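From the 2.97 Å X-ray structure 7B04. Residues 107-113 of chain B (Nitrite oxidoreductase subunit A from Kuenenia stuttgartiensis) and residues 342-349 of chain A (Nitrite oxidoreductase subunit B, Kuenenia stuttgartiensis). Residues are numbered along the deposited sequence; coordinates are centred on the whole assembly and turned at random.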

# COMPACT_ATOMS: atom_id res chain seq x y z
N THR B 107 -4.23 -13.03 -21.63
CA THR B 107 -5.46 -13.61 -21.11
C THR B 107 -6.20 -12.61 -20.23
O THR B 107 -5.66 -11.57 -19.84
CB THR B 107 -5.17 -14.89 -20.31
OG1 THR B 107 -4.62 -14.54 -19.04
CG2 THR B 107 -4.18 -15.76 -21.06
N ARG B 108 -7.46 -12.93 -19.92
CA ARG B 108 -8.18 -12.16 -18.92
C ARG B 108 -7.73 -12.49 -17.50
O ARG B 108 -8.15 -11.80 -16.56
CB ARG B 108 -9.69 -12.39 -19.01
CG ARG B 108 -10.34 -12.02 -20.32
CD ARG B 108 -11.86 -12.12 -20.24
NE ARG B 108 -12.49 -10.90 -19.75
CZ ARG B 108 -13.12 -10.03 -20.52
NH1 ARG B 108 -13.19 -10.23 -21.83
NH2 ARG B 108 -13.67 -8.94 -20.00
N ASN B 109 -6.88 -13.50 -17.33
CA ASN B 109 -6.43 -13.89 -16.00
C ASN B 109 -5.46 -12.89 -15.40
O ASN B 109 -5.10 -13.02 -14.23
CB ASN B 109 -5.77 -15.27 -16.04
CG ASN B 109 -6.75 -16.38 -16.38
OD1 ASN B 109 -7.95 -16.27 -16.12
ND2 ASN B 109 -6.24 -17.46 -16.96
N TRP B 110 -5.10 -11.87 -16.16
CA TRP B 110 -4.12 -10.85 -15.69
C TRP B 110 -4.85 -9.73 -14.96
O TRP B 110 -4.21 -8.96 -14.29
CB TRP B 110 -3.38 -10.31 -16.91
CG TRP B 110 -2.13 -11.01 -17.33
CD1 TRP B 110 -2.01 -11.95 -18.29
CD2 TRP B 110 -0.79 -10.77 -16.86
NE1 TRP B 110 -0.71 -12.34 -18.43
CE2 TRP B 110 0.06 -11.63 -17.57
CE3 TRP B 110 -0.23 -9.92 -15.91
CZ2 TRP B 110 1.43 -11.68 -17.35
CZ3 TRP B 110 1.12 -9.99 -15.67
CH2 TRP B 110 1.93 -10.85 -16.39
N ASN B 111 -6.17 -9.71 -15.06
CA ASN B 111 -7.08 -8.66 -14.52
C ASN B 111 -7.17 -8.76 -13.00
O ASN B 111 -6.89 -9.81 -12.48
CB ASN B 111 -8.47 -8.83 -15.12
CG ASN B 111 -8.61 -8.34 -16.53
OD1 ASN B 111 -7.68 -7.85 -17.12
ND2 ASN B 111 -9.78 -8.45 -17.10
N PRO B 112 -7.69 -7.75 -12.27
CA PRO B 112 -7.66 -6.33 -12.63
C PRO B 112 -6.28 -5.67 -12.51
O PRO B 112 -5.97 -4.82 -13.26
CB PRO B 112 -8.71 -5.74 -11.70
CG PRO B 112 -8.58 -6.55 -10.48
CD PRO B 112 -8.30 -7.93 -10.98
N ARG B 113 -5.54 -6.07 -11.49
CA ARG B 113 -4.14 -5.66 -11.29
C ARG B 113 -3.91 -4.16 -11.09
O ARG B 113 -3.51 -3.50 -12.00
CB ARG B 113 -3.32 -6.39 -12.35
CG ARG B 113 -2.09 -5.68 -12.88
CD ARG B 113 -1.68 -6.55 -14.00
NE ARG B 113 -1.20 -5.60 -14.94
CZ ARG B 113 0.03 -5.19 -14.94
NH1 ARG B 113 0.45 -4.32 -15.83
NH2 ARG B 113 0.85 -5.70 -14.05
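Chain A 342-349: MSLFRMTQ

This is a small loop-on-loop contact, 326 Å² counted over both sides, in which one methionine of chain A, M347(A), is held at both ends: its backbone carbonyl takes two side-chain hydrogen bonds from chain B, and its thioether lies against the chain B backbone.

The chain A segment is built from turns. A type I beta turn runs from M342(A) to F345(A), closed by a weak backbone hydrogen bond from F345(A) N to M342(A) O at 3.3 Å. A type II turn from L344(A) to M347(A) overlaps it. F345(A), at phi/psi -67/131, and R346(A), at 56/41, occupy the two central positions of this second turn, and the positive phi of R346(A) is what the type II geometry asks of its third residue. After M347(A) the chain opens out, with T348(A) at -144/165.

Chain B is also irregular. N109(B) and W110(B) bend the chain enough for N111(B) N to donate to R108(B) O at 3.2 Å, while N109(B) N reaches back to T107(B) OG1 at 3.0 Å. A cis peptide bond then leads into P112(B). With no regular strand or helix in either stretch to supply an axis, no crossing angle is given. R108(B) lies nearest M347(A), with CA atoms 5.9 Å apart, and P112(B) nearest R346(A), at 6.7 Å between CA atoms. Locally, the step from R346(A) to M347(A) runs against the course of chain B from R108(B) to P112(B); because chain A is turning, this does not define a direction for the whole stretch.

The polar center is the carbonyl of M347(A). R108(B) NE donates to M347(A) O at 3.2 Å with an N-H...acceptor angle of 166°, the oxygen lying at the edge of the guanidinium near its plane, where an arginine N-H can point straight at it. N111(B) ND2 reaches the same M347(A) O at 3.2 Å and 145°, a more bent approach. Both donors start from residues whose CA-to-CB bonds point toward chain A, and a single backbone acceptor is shared by two side chains three positions apart in sequence.

The methionine side chain makes the second half of the contact. The CA-to-CB bond of M347(A) points sideways, but chi1 and chi2, both m, bring the end of the side chain nearer to chain B. There M347(A) SD lies 3.1 Å from R108(B) O, and M347(A) CE is 3.2 Å from N109(B) OD1. M347(A) accordingly has 102 Å² covered, the largest share of any residue here.

Packing fills in around these contacts. R346(A) CB rests 4.0 Å from P112(B) CD, and R346(A) O is 3.6 Å from N111(B) CB; its guanidinium is hydrogen-bonded elsewhere in the structure. T348(A) CB sits 4.0 Å from R108(B) NH2. The rule to read is economical: present one carbonyl from the last residue of a turn, aim two donors at it, and let a flexible thioether fill the adjoining surface.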

# COMPACT_ATOMS: atom_id res chain seq x y z
N MET A 342 -13.88 -20.47 -9.39
CA MET A 342 -12.93 -19.55 -8.76
C MET A 342 -12.12 -18.80 -9.81
O MET A 342 -11.72 -17.65 -9.57
CB MET A 342 -12.00 -20.32 -7.82
CG MET A 342 -12.66 -20.80 -6.54
SD MET A 342 -11.46 -21.33 -5.31
CE MET A 342 -10.80 -22.80 -6.10
N SER A 343 -11.87 -19.41 -10.96
CA SER A 343 -11.20 -18.74 -12.06
C SER A 343 -12.08 -17.72 -12.76
O SER A 343 -11.63 -17.09 -13.72
CB SER A 343 -10.68 -19.76 -13.07
OG SER A 343 -9.71 -20.61 -12.49
N LEU A 344 -13.33 -17.55 -12.32
CA LEU A 344 -14.23 -16.55 -12.85
C LEU A 344 -14.17 -15.24 -12.07
O LEU A 344 -14.69 -14.22 -12.54
CB LEU A 344 -15.67 -17.09 -12.85
CG LEU A 344 -16.76 -16.32 -13.60
CD1 LEU A 344 -16.49 -16.33 -15.09
CD2 LEU A 344 -18.13 -16.90 -13.29
N PHE A 345 -13.54 -15.24 -10.89
CA PHE A 345 -13.52 -14.05 -10.04
C PHE A 345 -12.72 -12.94 -10.70
O PHE A 345 -11.59 -13.15 -11.16
CB PHE A 345 -12.92 -14.38 -8.68
CG PHE A 345 -13.83 -15.19 -7.78
CD1 PHE A 345 -14.98 -15.78 -8.27
CD2 PHE A 345 -13.51 -15.35 -6.44
CE1 PHE A 345 -15.80 -16.52 -7.44
CE2 PHE A 345 -14.33 -16.09 -5.61
CZ PHE A 345 -15.48 -16.67 -6.10
N ARG A 346 -13.30 -11.74 -10.74
CA ARG A 346 -12.63 -10.52 -11.19
C ARG A 346 -12.05 -10.68 -12.60
O ARG A 346 -10.94 -10.22 -12.89
CB ARG A 346 -11.53 -10.11 -10.20
CG ARG A 346 -12.06 -9.61 -8.87
CD ARG A 346 -12.35 -8.11 -8.90
NE ARG A 346 -13.37 -7.74 -9.88
CZ ARG A 346 -14.67 -8.00 -9.75
NH1 ARG A 346 -15.51 -7.62 -10.71
NH2 ARG A 346 -15.13 -8.61 -8.67
N MET A 347 -12.81 -11.32 -13.48
CA MET A 347 -12.45 -11.36 -14.89
C MET A 347 -13.15 -10.28 -15.70
O MET A 347 -12.65 -9.90 -16.76
CB MET A 347 -12.77 -12.74 -15.48
CG MET A 347 -11.97 -13.87 -14.86
SD MET A 347 -10.19 -13.61 -15.04
CE MET A 347 -9.54 -14.70 -13.78
N THR A 348 -14.29 -9.78 -15.22
CA THR A 348 -15.00 -8.68 -15.84
C THR A 348 -15.61 -7.82 -14.75
O THR A 348 -15.72 -8.24 -13.59
CB THR A 348 -16.09 -9.18 -16.80
OG1 THR A 348 -16.70 -8.06 -17.46
CG2 THR A 348 -17.16 -9.95 -16.04
N GLN A 349 -16.03 -6.61 -15.13
CA GLN A 349 -16.74 -5.74 -14.20
C GLN A 349 -18.25 -5.89 -14.30
O GLN A 349 -18.97 -5.38 -13.43
CB GLN A 349 -16.34 -4.28 -14.42
CG GLN A 349 -16.11 -3.88 -15.87
CD GLN A 349 -15.25 -2.65 -15.99
OE1 GLN A 349 -14.85 -2.05 -14.99
NE2 GLN A 349 -14.96 -2.25 -17.23